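Local coordinates for protein dihydrodipicolinate synthase (Rhodopseudomonas palustris, PDB 3DZ1) that probably catalyses the synthesis of 4-hydroxy-tetrahydrodipicolinate, a pyruvate-consuming step on the pathway to lysine, at residues L52-K57 with V260-R265; T122-A127 with W137-Y142; V154-V159 with R183-D188; L168-E171 with E177-T180. All blocks are in the same frame, centred on the assembly; numbering follows the deposited sequence.

Overall arrangement
The chain folds as a closed barrel of eight parallel strands with helices packed outside. Interactions 2, 3 and 4 cluster on one wall, around the neighbouring strands 137-141 and 165-170. Interactions 3 and 4 share helix 176-188 and have centres about 11 Å apart; interaction 2 lies about 15 Å, centre to centre, from each. Along the chain interaction 2 closes before interaction 3 opens, and interaction 4 is nested within interaction 3. An Asp141-Lys178 salt bridge joins interactions 2 and 4, so the three form one continuous packed section of the barrel wall. Interaction 1, its centre at least 22 Å from the others, encloses them in sequence and links early and late parts of the chain.

Interaction 1 (L52-K57 with V260-R265); sequences LGEAPK and VGLSVR
Leu262 drives its CD2 methyl against the carboxylate end of Glu54, and this is where the contact is tight: CD2 lies 3.4 Å from Glu54 CD and 3.5 Å from Glu54 OE2. Glu54 gets there with CG anti to the carbonyl carbon, chi1 -60°, and an extended chain. The other branch of Leu262 is looser, its CD1 being 3.9 Å from the backbone O of Leu52. Leu52's own side chain stays at a greater distance on a partly exposed flank, as does that of Arg265, which pairs with Glu255. Although a methyl presses on it, the Glu54 carboxylate has polar partners on both oxygens. Lys57 NZ makes a salt bridge to Glu54 OE1 at 2.9 Å, on the anti side but 31° out of the carboxylate plane; Arg281 N also bonds to OE1, and Lys266 pairs with OE2. Replacing Glu54 with an alanine would probably leave Lys57 and Lys266 without their shared counter-charge and open a gap beside the Leu262 methyl. Pro56 packs on Pro86 of a neighbouring subunit. In the fold, the 52-57 loop follows strand 45-48 and leads toward helix 60-73, so the contact joins this early strand-to-helix connection of the barrel to helix 260-271.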
loop_
_atom_site.group_PDB
_atom_site.type_symbol
_atom_site.label_atom_id
_atom_site.label_comp_id
_atom_site.label_asym_id
_atom_site.label_seq_id
_atom_site.Cartn_x
_atom_site.Cartn_y
_atom_site.Cartn_z
ATOM N N LEU A 52 -20.500 2.163 4.317
ATOM C CA LEU A 52 -21.608 1.232 4.151
ATOM C C LEU A 52 -22.912 1.912 3.756
ATOM O O LEU A 52 -23.795 1.278 3.174
ATOM C CB LEU A 52 -21.805 0.407 5.425
ATOM C CG LEU A 52 -20.664 -0.568 5.750
ATOM C CD1 LEU A 52 -21.057 -1.434 6.936
ATOM C CD2 LEU A 52 -20.367 -1.447 4.550
ATOM N N GLY A 53 -23.028 3.199 4.070
ATOM C CA GLY A 53 -24.218 3.949 3.712
ATOM C C GLY A 53 -23.982 4.700 2.412
ATOM O O GLY A 53 -24.761 5.576 2.033
ATOM N N GLU A 54 -22.891 4.349 1.732
ATOM C CA GLU A 54 -22.514 4.971 0.462
ATOM C C GLU A 54 -22.435 6.494 0.558
ATOM O O GLU A 54 -22.722 7.203 -0.408
ATOM C CB GLU A 54 -23.507 4.567 -0.635
ATOM C CG GLU A 54 -23.573 3.065 -0.886
ATOM C CD GLU A 54 -24.635 2.682 -1.907
ATOM O OE1 GLU A 54 -24.422 2.913 -3.119
ATOM O OE2 GLU A 54 -25.690 2.154 -1.492
ATOM N N ALA A 55 -22.035 6.993 1.724
ATOM C CA ALA A 55 -21.921 8.433 1.932
ATOM C C ALA A 55 -21.018 9.104 0.888
ATOM O O ALA A 55 -21.285 10.226 0.459
ATOM C CB ALA A 55 -21.399 8.722 3.331
ATOM N N PRO A 56 -19.932 8.429 0.473
ATOM C CA PRO A 56 -19.061 9.057 -0.525
ATOM C C PRO A 56 -19.783 9.333 -1.845
ATOM O O PRO A 56 -19.314 10.136 -2.653
ATOM C CB PRO A 56 -17.935 8.041 -0.683
ATOM C CG PRO A 56 -17.841 7.443 0.687
ATOM C CD PRO A 56 -19.294 7.228 1.041
ATOM N N LYS A 57 -20.925 8.675 -2.048
ATOM C CA LYS A 57 -21.714 8.823 -3.273
ATOM C C LYS A 57 -22.828 9.865 -3.166
ATOM O O LYS A 57 -23.599 10.056 -4.109
ATOM C CB LYS A 57 -22.339 7.478 -3.662
ATOM C CG LYS A 57 -21.350 6.331 -3.768
ATOM C CD LYS A 57 -22.065 5.040 -4.143
ATOM C CE LYS A 57 -21.114 3.860 -4.168
ATOM N NZ LYS A 57 -21.831 2.587 -4.454
ATOM N N VAL A 260 -19.145 -6.866 -3.278
ATOM C CA VAL A 260 -20.323 -7.714 -3.414
ATOM C C VAL A 260 -21.200 -7.626 -2.166
ATOM O O VAL A 260 -22.419 -7.783 -2.238
ATOM C CB VAL A 260 -19.916 -9.192 -3.624
ATOM C CG1 VAL A 260 -21.155 -10.055 -3.805
ATOM C CG2 VAL A 260 -18.997 -9.314 -4.825
ATOM N N GLY A 261 -20.563 -7.366 -1.027
ATOM C CA GLY A 261 -21.266 -7.272 0.239
ATOM C C GLY A 261 -22.483 -6.367 0.260
ATOM O O GLY A 261 -23.540 -6.760 0.752
ATOM N N LEU A 262 -22.340 -5.152 -0.261
ATOM C CA LEU A 262 -23.451 -4.208 -0.287
ATOM C C LEU A 262 -24.568 -4.730 -1.181
ATOM O O LEU A 262 -25.748 -4.567 -0.874
ATOM C CB LEU A 262 -22.980 -2.846 -0.801
ATOM C CG LEU A 262 -24.046 -1.748 -0.843
ATOM C CD1 LEU A 262 -24.605 -1.509 0.556
ATOM C CD2 LEU A 262 -23.431 -0.473 -1.394
ATOM N N SER A 263 -24.186 -5.354 -2.292
ATOM C CA SER A 263 -25.160 -5.907 -3.223
ATOM C C SER A 263 -25.945 -7.021 -2.554
ATOM O O SER A 263 -27.146 -7.167 -2.784
ATOM C CB SER A 263 -24.464 -6.451 -4.471
ATOM O OG SER A 263 -23.845 -5.398 -5.186
ATOM N N VAL A 264 -25.265 -7.812 -1.729
ATOM C CA VAL A 264 -25.929 -8.908 -1.035
ATOM C C VAL A 264 -26.906 -8.352 -0.005
ATOM O O VAL A 264 -28.055 -8.791 0.068
ATOM C CB VAL A 264 -24.911 -9.836 -0.331
ATOM C CG1 VAL A 264 -25.645 -10.882 0.507
ATOM C CG2 VAL A 264 -24.037 -10.526 -1.371
ATOM N N ARG A 265 -26.444 -7.382 0.781
ATOM C CA ARG A 265 -27.271 -6.749 1.811
ATOM C C ARG A 265 -28.543 -6.147 1.240
ATOM O O ARG A 265 -29.643 -6.429 1.710
ATOM C CB ARG A 265 -26.517 -5.611 2.502
ATOM C CG ARG A 265 -25.366 -6.019 3.388
ATOM C CD ARG A 265 -24.688 -4.774 3.950
ATOM N NE ARG A 265 -23.536 -5.094 4.783
ATOM C CZ ARG A 265 -22.442 -5.710 4.349
ATOM N NH1 ARG A 265 -22.342 -6.080 3.085
ATOM N NH2 ARG A 265 -21.442 -5.956 5.184
#

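Interaction 2 (T122-A127 with W137-Y142); sequences TYFRQA and WVLQDY
Phe124 reaches over to Trp137 and Leu139 from a helical turn whose shortest polar bond runs from Ala127 N to Tyr123 O, 2.7 Å; the contact itself is wholly apolar. Its tightest point is the far end of the phenylalanine, where Leu139 CD1 sits 3.3 Å from Phe124 CZ. That methyl lies over one face of the ring, 3.7 Å from the ring centroid and 27° off the normal, a CH-pi contact displaced toward the rim. Tyr123, from the same helix, lays CD2 over the centre of the opposite face, so the phenyl ring is gripped from both sides. Trp137 adds a third surface. Its six-membered ring is nearly parallel to the Phe124 ring, with planes at 16°, but slid so far along that the centroids are 5.5 Å apart and the rings scarcely overlap. What meets is one corner of each: Trp137 CH2 is 3.6 Å from Phe124 CD1. The indole is carried there by a first torsion of 63°, which sets CG between the backbone N and the carbonyl carbon. Ile158 of helix 152-161 touches all three side chains, while Ile108 of strand 105-108 packs on Phe124 and Trp137. The helix and the strand it leads into, parts of one beta-alpha-beta unit of the barrel, are thus joined by a buried hydrocarbon layer. With no polar pairing to set direction, the fit probably rests on dispersion and shape, which is likely to keep the Phe124 ring from turning easily.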
loop_
_atom_site.group_PDB
_atom_site.type_symbol
_atom_site.label_atom_id
_atom_site.label_comp_id
_atom_site.label_asym_id
_atom_site.label_seq_id
_atom_site.Cartn_x
_atom_site.Cartn_y
_atom_site.Cartn_z
ATOM N N THR A 122 -2.031 11.786 17.110
ATOM C CA THR A 122 -2.137 13.193 16.760
ATOM C C THR A 122 -3.393 13.462 15.938
ATOM O O THR A 122 -4.101 14.439 16.184
ATOM C CB THR A 122 -0.907 13.671 15.966
ATOM O OG1 THR A 122 0.213 13.754 16.852
ATOM C CG2 THR A 122 -1.162 15.046 15.338
ATOM N N TYR A 123 -3.670 12.599 14.965
ATOM C CA TYR A 123 -4.843 12.786 14.124
ATOM C C TYR A 123 -6.123 12.893 14.943
ATOM O O TYR A 123 -6.931 13.803 14.743
ATOM C CB TYR A 123 -5.005 11.634 13.132
ATOM C CG TYR A 123 -6.261 11.786 12.312
ATOM C CD1 TYR A 123 -6.320 12.704 11.266
ATOM C CD2 TYR A 123 -7.423 11.088 12.644
ATOM C CE1 TYR A 123 -7.507 12.932 10.573
ATOM C CE2 TYR A 123 -8.618 11.311 11.958
ATOM C CZ TYR A 123 -8.653 12.236 10.926
ATOM O OH TYR A 123 -9.829 12.481 10.255
ATOM N N PHE A 124 -6.313 11.958 15.863
ATOM C CA PHE A 124 -7.520 11.973 16.664
ATOM C C PHE A 124 -7.633 13.153 17.615
ATOM O O PHE A 124 -8.739 13.586 17.924
ATOM C CB PHE A 124 -7.682 10.626 17.367
ATOM C CG PHE A 124 -8.119 9.538 16.428
ATOM C CD1 PHE A 124 -9.384 9.582 15.848
ATOM C CD2 PHE A 124 -7.242 8.532 16.041
ATOM C CE1 PHE A 124 -9.768 8.648 14.892
ATOM C CE2 PHE A 124 -7.615 7.592 15.086
ATOM C CZ PHE A 124 -8.880 7.653 14.510
ATOM N N ARG A 125 -6.503 13.694 18.057
ATOM C CA ARG A 125 -6.552 14.867 18.925
ATOM C C ARG A 125 -7.019 16.037 18.055
ATOM O O ARG A 125 -7.750 16.913 18.512
ATOM C CB ARG A 125 -5.175 15.177 19.525
ATOM C CG ARG A 125 -4.683 14.142 20.526
ATOM C CD ARG A 125 -3.650 14.735 21.481
ATOM N NE ARG A 125 -2.496 15.303 20.788
ATOM C CZ ARG A 125 -1.469 14.596 20.323
ATOM N NH1 ARG A 125 -1.434 13.277 20.475
ATOM N NH2 ARG A 125 -0.473 15.211 19.700
ATOM N N GLN A 126 -6.598 16.046 16.795
ATOM C CA GLN A 126 -7.002 17.113 15.884
ATOM C C GLN A 126 -8.465 16.913 15.506
ATOM O O GLN A 126 -9.216 17.878 15.344
ATOM C CB GLN A 126 -6.146 17.103 14.617
ATOM C CG GLN A 126 -4.661 17.250 14.864
ATOM C CD GLN A 126 -3.862 17.182 13.582
ATOM O OE1 GLN A 126 -4.129 16.345 12.719
ATOM N NE2 GLN A 126 -2.867 18.050 13.456
ATOM N N ALA A 127 -8.860 15.650 15.371
ATOM C CA ALA A 127 -10.230 15.299 15.010
ATOM C C ALA A 127 -11.216 15.734 16.092
ATOM O O ALA A 127 -12.258 16.310 15.785
ATOM C CB ALA A 127 -10.338 13.793 14.768
ATOM N N TRP A 137 -18.006 10.229 20.692
ATOM C CA TRP A 137 -17.637 9.627 19.423
ATOM C C TRP A 137 -17.162 8.191 19.516
ATOM O O TRP A 137 -16.831 7.688 20.594
ATOM C CB TRP A 137 -16.601 10.487 18.689
ATOM C CG TRP A 137 -15.287 10.650 19.390
ATOM C CD1 TRP A 137 -15.026 11.426 20.485
ATOM C CD2 TRP A 137 -14.046 10.043 19.021
ATOM N NE1 TRP A 137 -13.694 11.340 20.817
ATOM C CE2 TRP A 137 -13.070 10.497 19.934
ATOM C CE3 TRP A 137 -13.663 9.158 18.003
ATOM C CZ2 TRP A 137 -11.732 10.096 19.860
ATOM C CZ3 TRP A 137 -12.332 8.759 17.930
ATOM C CH2 TRP A 137 -11.382 9.229 18.855
ATOM N N VAL A 138 -17.147 7.543 18.357
ATOM C CA VAL A 138 -16.757 6.149 18.219
ATOM C C VAL A 138 -15.499 6.006 17.375
ATOM O O VAL A 138 -15.424 6.532 16.263
ATOM C CB VAL A 138 -17.889 5.349 17.539
ATOM C CG1 VAL A 138 -17.506 3.880 17.426
ATOM C CG2 VAL A 138 -19.182 5.533 18.313
ATOM N N LEU A 139 -14.515 5.294 17.913
ATOM C CA LEU A 139 -13.256 5.061 17.209
ATOM C C LEU A 139 -13.401 3.809 16.347
ATOM O O LEU A 139 -13.639 2.719 16.871
ATOM C CB LEU A 139 -12.118 4.861 18.221
ATOM C CG LEU A 139 -10.738 4.505 17.650
ATOM C CD1 LEU A 139 -10.266 5.604 16.711
ATOM C CD2 LEU A 139 -9.753 4.306 18.790
ATOM N N GLN A 140 -13.275 3.959 15.030
ATOM C CA GLN A 140 -13.387 2.807 14.138
ATOM C C GLN A 140 -12.015 2.211 13.831
ATOM O O GLN A 140 -11.136 2.887 13.295
ATOM C CB GLN A 140 -14.086 3.188 12.828
ATOM C CG GLN A 140 -14.074 2.061 11.802
ATOM C CD GLN A 140 -14.907 2.366 10.576
ATOM O OE1 GLN A 140 -14.966 3.506 10.122
ATOM N NE2 GLN A 140 -15.544 1.341 10.024
ATOM N N ASP A 141 -11.851 0.939 14.182
ATOM C CA ASP A 141 -10.606 0.194 13.986
ATOM C C ASP A 141 -10.893 -0.936 12.994
ATOM O O ASP A 141 -11.340 -2.015 13.376
ATOM C CB ASP A 141 -10.153 -0.371 15.336
ATOM C CG ASP A 141 -8.888 -1.199 15.238
ATOM O OD1 ASP A 141 -8.180 -1.114 14.208
ATOM O OD2 ASP A 141 -8.596 -1.929 16.206
ATOM N N TYR A 142 -10.618 -0.679 11.719
ATOM C CA TYR A 142 -10.902 -1.639 10.654
ATOM C C TYR A 142 -9.756 -1.681 9.644
ATOM O O TYR A 142 -9.884 -1.193 8.520
ATOM C CB TYR A 142 -12.206 -1.204 9.978
ATOM C CG TYR A 142 -12.850 -2.182 9.023
ATOM C CD1 TYR A 142 -12.524 -3.538 9.033
ATOM C CD2 TYR A 142 -13.848 -1.751 8.149
ATOM C CE1 TYR A 142 -13.184 -4.439 8.195
ATOM C CE2 TYR A 142 -14.512 -2.642 7.314
ATOM C CZ TYR A 142 -14.177 -3.981 7.340
ATOM O OH TYR A 142 -14.848 -4.855 6.517
#

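Interaction 3 (V154-V159 with R183-D188); sequences VIRQIV and RGFQKD
Arg156 lays its side chain across the ring of Phe185, and it can be followed outward atom by atom. CB begins beside the ring, 4.1 Å from Phe185 CD2. CG, anti to the backbone N, carries the chain on, and CD comes 3.9 Å from the same CD2. There the chain bends, chi3 being 62°, and the bend swings the guanidinium back over the ring. CZ ends up 4.1 Å from the ring centroid and only 6° off the normal: a cation-pi contact, stacked, though the two planes still tilt by 27°. NH1 is the closest tip atom, 3.5 Å from Phe185 CD1. Beyond the ring, NH1 has polar partners. It donates to Ser190 OG in the loop after helix 176-188, and to a water 3.1 Å away that lies in the guanidinium plane. The same water donates to Asp188 OD2 over 2.9 Å, so Arg156 and Asp188, with NH1 and OD2 4.9 Å apart, are linked indirectly, through this water and through Ser190 OG, which also bonds to Asp188 OD1. An alanine in place of Phe185 would take away the aromatic platform, and the guanidinium, still tied by NH1, is likely to become freer to tilt and turn. The contact is a partly exposed one on the outside of the barrel, away from the predicted pyruvate site. It joins two successive outer helices, 152-161 and 176-188, separated in the chain by strand 165-170, in the helix-strand-helix succession that the alpha/beta (TIM) barrel repeats around its wall.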
loop_
_atom_site.group_PDB
_atom_site.type_symbol
_atom_site.label_atom_id
_atom_site.label_comp_id
_atom_site.label_asym_id
_atom_site.label_seq_id
_atom_site.Cartn_x
_atom_site.Cartn_y
_atom_site.Cartn_z
ATOM N N VAL A 154 -2.229 1.925 21.713
ATOM C CA VAL A 154 -2.519 3.126 20.935
ATOM C C VAL A 154 -3.988 3.480 21.130
ATOM O O VAL A 154 -4.349 4.650 21.279
ATOM C CB VAL A 154 -2.224 2.917 19.421
ATOM C CG1 VAL A 154 -2.957 3.967 18.589
ATOM C CG2 VAL A 154 -0.727 3.029 19.167
ATOM N N ILE A 155 -4.840 2.460 21.124
ATOM C CA ILE A 155 -6.261 2.681 21.324
ATOM C C ILE A 155 -6.469 3.290 22.706
ATOM O O ILE A 155 -7.202 4.267 22.853
ATOM C CB ILE A 155 -7.051 1.361 21.217
ATOM C CG1 ILE A 155 -7.045 0.882 19.762
ATOM C CG2 ILE A 155 -8.486 1.558 21.726
ATOM C CD1 ILE A 155 -7.635 -0.498 19.557
ATOM N N ARG A 156 -5.811 2.718 23.714
ATOM C CA ARG A 156 -5.933 3.221 25.079
ATOM C C ARG A 156 -5.549 4.696 25.164
ATOM O O ARG A 156 -6.224 5.487 25.830
ATOM C CB ARG A 156 -5.054 2.407 26.033
ATOM C CG ARG A 156 -5.025 2.962 27.456
ATOM C CD ARG A 156 -4.210 2.078 28.386
ATOM N NE ARG A 156 -2.813 1.997 27.978
ATOM C CZ ARG A 156 -1.910 1.210 28.553
ATOM N NH1 ARG A 156 -2.256 0.429 29.567
ATOM N NH2 ARG A 156 -0.661 1.202 28.109
ATOM N N GLN A 157 -4.463 5.061 24.490
ATOM C CA GLN A 157 -4.001 6.442 24.481
ATOM C C GLN A 157 -5.021 7.367 23.823
ATOM O O GLN A 157 -5.318 8.445 24.341
ATOM C CB GLN A 157 -2.658 6.535 23.753
ATOM C CG GLN A 157 -2.126 7.949 23.586
ATOM C CD GLN A 157 -0.629 7.966 23.337
ATOM O OE1 GLN A 157 -0.095 7.097 22.644
ATOM N NE2 GLN A 157 0.054 8.959 23.895
ATOM N N ILE A 158 -5.552 6.946 22.678
ATOM C CA ILE A 158 -6.546 7.739 21.958
ATOM C C ILE A 158 -7.739 8.029 22.859
ATOM O O ILE A 158 -8.223 9.162 22.928
ATOM C CB ILE A 158 -7.064 6.991 20.709
ATOM C CG1 ILE A 158 -5.938 6.833 19.692
ATOM C CG2 ILE A 158 -8.246 7.740 20.101
ATOM C CD1 ILE A 158 -6.294 5.937 18.522
ATOM N N VAL A 159 -8.212 6.996 23.546
ATOM C CA VAL A 159 -9.359 7.136 24.436
ATOM C C VAL A 159 -9.059 8.036 25.632
ATOM O O VAL A 159 -9.811 8.972 25.920
ATOM C CB VAL A 159 -9.822 5.760 24.955
ATOM C CG1 VAL A 159 -10.913 5.939 26.000
ATOM C CG2 VAL A 159 -10.343 4.910 23.796
ATOM N N ARG A 183 -9.791 -5.163 27.783
ATOM C CA ARG A 183 -10.541 -5.397 29.013
ATOM C C ARG A 183 -9.563 -5.488 30.181
ATOM O O ARG A 183 -9.885 -5.108 31.313
ATOM C CB ARG A 183 -11.367 -6.682 28.906
ATOM C CG ARG A 183 -12.552 -6.572 27.945
ATOM C CD ARG A 183 -13.447 -5.375 28.286
ATOM N NE ARG A 183 -14.648 -5.325 27.453
ATOM C CZ ARG A 183 -15.360 -4.223 27.223
ATOM N NH1 ARG A 183 -14.994 -3.069 27.762
ATOM N NH2 ARG A 183 -16.435 -4.271 26.445
ATOM N N GLY A 184 -8.364 -5.980 29.894
ATOM C CA GLY A 184 -7.338 -6.097 30.915
ATOM C C GLY A 184 -6.867 -4.733 31.389
ATOM O O GLY A 184 -6.584 -4.544 32.577
ATOM N N PHE A 185 -6.775 -3.780 30.462
ATOM C CA PHE A 185 -6.352 -2.425 30.807
ATOM C C PHE A 185 -7.379 -1.805 31.744
ATOM O O PHE A 185 -7.029 -1.052 32.656
ATOM C CB PHE A 185 -6.221 -1.541 29.560
ATOM C CG PHE A 185 -5.071 -1.908 28.660
ATOM C CD1 PHE A 185 -3.965 -2.597 29.150
ATOM C CD2 PHE A 185 -5.082 -1.530 27.321
ATOM C CE1 PHE A 185 -2.888 -2.900 28.322
ATOM C CE2 PHE A 185 -4.010 -1.828 26.485
ATOM C CZ PHE A 185 -2.910 -2.515 26.986
ATOM N N GLN A 186 -8.650 -2.116 31.513
ATOM C CA GLN A 186 -9.711 -1.589 32.360
ATOM C C GLN A 186 -9.604 -2.208 33.748
ATOM O O GLN A 186 -9.817 -1.534 34.759
ATOM C CB GLN A 186 -11.078 -1.879 31.745
ATOM C CG GLN A 186 -11.284 -1.179 30.411
ATOM C CD GLN A 186 -12.657 -1.438 29.818
ATOM O OE1 GLN A 186 -13.089 -2.586 29.700
ATOM N NE2 GLN A 186 -13.346 -0.371 29.435
ATOM N N LYS A 187 -9.258 -3.491 33.796
ATOM C CA LYS A 187 -9.106 -4.186 35.069
ATOM C C LYS A 187 -7.948 -3.598 35.879
ATOM O O LYS A 187 -8.066 -3.430 37.094
ATOM C CB LYS A 187 -8.865 -5.680 34.838
ATOM C CG LYS A 187 -10.054 -6.408 34.236
ATOM C CD LYS A 187 -9.748 -7.878 33.971
ATOM C CE LYS A 187 -10.954 -8.599 33.379
ATOM N NZ LYS A 187 -10.678 -10.046 33.123
ATOM N N ASP A 188 -6.836 -3.282 35.215
ATOM C CA ASP A 188 -5.688 -2.723 35.921
ATOM C C ASP A 188 -5.813 -1.227 36.166
ATOM O O ASP A 188 -4.954 -0.631 36.806
ATOM C CB ASP A 188 -4.369 -3.023 35.187
ATOM C CG ASP A 188 -4.206 -2.240 33.892
ATOM O OD1 ASP A 188 -4.419 -1.010 33.887
ATOM O OD2 ASP A 188 -3.840 -2.861 32.874
HETATM O O HOH W 1 -1.441 -1.634 31.731
#

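Interaction 4 (L168-E171 with E177-T180); sequences LKHE and EKIT
A buried CH-pi contact between His170 and Ile179 fastens the end of strand 165-170 to helix 176-188, the strand and helix that follow one another in a beta-alpha-beta unit of the barrel. Ile179 CG1 stands over the middle of the imidazole, 3.7 Å from its centroid and 14° off the normal, with Ile179 CD1 alongside at 3.7 Å from His170 CD2. The nearest single atom to CG1 is His170 NE2, at 3.6 Å. Lys178 meets the ring quite differently, in its plane: Lys178 CD lies 3.9 Å from His170 CE1, at the edge, and CB is just as near. So one residue of the helix covers a face and its neighbour fences the rim. The lysine chain then turns at chi3, -77°, and takes its ammonium away from the imidazole, leaving NZ 5.6 Å from His170 ND1. There NZ forms salt bridges with Asp141 and Asp172 and also bonds to the backbone O of Met150. Glu208 of helix 205-211 and Ile196 and Cys198 of strand 195-198 pack against His170 as well. Across these two segments the imidazole is met as a flat surface by methylene and methyl carbons. These carbon contacts hold the ring by its face and its edge, while the lysine's charge is answered by the two aspartates and the Met150 carbonyl.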
loop_
_atom_site.group_PDB
_atom_site.type_symbol
_atom_site.label_atom_id
_atom_site.label_comp_id
_atom_site.label_asym_id
_atom_site.label_seq_id
_atom_site.Cartn_x
_atom_site.Cartn_y
_atom_site.Cartn_z
ATOM N N LEU A 168 -15.456 1.870 20.958
ATOM C CA LEU A 168 -14.547 1.375 19.947
ATOM C C LEU A 168 -15.378 0.457 19.065
ATOM O O LEU A 168 -16.078 -0.426 19.577
ATOM C CB LEU A 168 -13.412 0.550 20.566
ATOM C CG LEU A 168 -12.621 -0.314 19.566
ATOM C CD1 LEU A 168 -11.758 0.577 18.681
ATOM C CD2 LEU A 168 -11.742 -1.317 20.312
ATOM N N LYS A 169 -15.347 0.685 17.755
ATOM C CA LYS A 169 -16.040 -0.215 16.849
ATOM C C LYS A 169 -14.904 -1.144 16.475
ATOM O O LYS A 169 -14.047 -0.800 15.658
ATOM C CB LYS A 169 -16.553 0.471 15.585
ATOM C CG LYS A 169 -17.335 -0.510 14.714
ATOM C CD LYS A 169 -17.568 -0.013 13.300
ATOM C CE LYS A 169 -18.321 -1.066 12.497
ATOM N NZ LYS A 169 -18.444 -0.712 11.064
ATOM N N HIS A 170 -14.893 -2.304 17.111
ATOM C CA HIS A 170 -13.860 -3.315 16.924
ATOM C C HIS A 170 -14.011 -4.146 15.655
ATOM O O HIS A 170 -14.918 -4.974 15.545
ATOM C CB HIS A 170 -13.847 -4.228 18.155
ATOM C CG HIS A 170 -12.881 -5.367 18.063
ATOM N ND1 HIS A 170 -11.535 -5.230 18.330
ATOM C CD2 HIS A 170 -13.067 -6.667 17.733
ATOM C CE1 HIS A 170 -10.934 -6.395 18.167
ATOM N NE2 HIS A 170 -11.840 -7.283 17.806
ATOM N N GLU A 171 -13.110 -3.934 14.702
ATOM C CA GLU A 171 -13.152 -4.673 13.448
ATOM C C GLU A 171 -11.794 -5.271 13.070
ATOM O O GLU A 171 -11.592 -5.702 11.931
ATOM C CB GLU A 171 -13.661 -3.760 12.322
ATOM C CG GLU A 171 -15.038 -3.177 12.605
ATOM C CD GLU A 171 -15.720 -2.643 11.359
ATOM O OE1 GLU A 171 -15.575 -1.438 11.052
ATOM O OE2 GLU A 171 -16.394 -3.446 10.682
ATOM N N GLU A 177 -7.729 -11.272 20.591
ATOM C CA GLU A 177 -6.826 -10.945 21.691
ATOM C C GLU A 177 -6.862 -9.457 22.053
ATOM O O GLU A 177 -6.632 -9.089 23.201
ATOM C CB GLU A 177 -5.390 -11.359 21.355
ATOM C CG GLU A 177 -5.183 -12.859 21.125
ATOM C CD GLU A 177 -5.661 -13.735 22.281
ATOM O OE1 GLU A 177 -5.657 -13.274 23.444
ATOM O OE2 GLU A 177 -6.029 -14.904 22.025
ATOM N N LYS A 178 -7.148 -8.604 21.073
ATOM C CA LYS A 178 -7.219 -7.169 21.325
ATOM C C LYS A 178 -8.325 -6.861 22.333
ATOM O O LYS A 178 -8.164 -6.013 23.205
ATOM C CB LYS A 178 -7.468 -6.408 20.014
ATOM C CG LYS A 178 -7.789 -4.930 20.196
ATOM C CD LYS A 178 -7.828 -4.195 18.859
ATOM C CE LYS A 178 -6.425 -3.928 18.329
ATOM N NZ LYS A 178 -6.442 -3.279 16.986
ATOM N N ILE A 179 -9.452 -7.553 22.216
ATOM C CA ILE A 179 -10.549 -7.322 23.141
ATOM C C ILE A 179 -10.089 -7.689 24.545
ATOM O O ILE A 179 -10.247 -6.909 25.480
ATOM C CB ILE A 179 -11.785 -8.159 22.765
ATOM C CG1 ILE A 179 -12.271 -7.753 21.372
ATOM C CG2 ILE A 179 -12.893 -7.951 23.799
ATOM C CD1 ILE A 179 -13.481 -8.529 20.894
ATOM N N THR A 180 -9.509 -8.876 24.685
ATOM C CA THR A 180 -9.017 -9.337 25.976
ATOM C C THR A 180 -8.018 -8.350 26.577
ATOM O O THR A 180 -8.102 -8.023 27.761
ATOM C CB THR A 180 -8.353 -10.722 25.844
ATOM O OG1 THR A 180 -9.343 -11.677 25.434
ATOM C CG2 THR A 180 -7.737 -11.161 27.167
#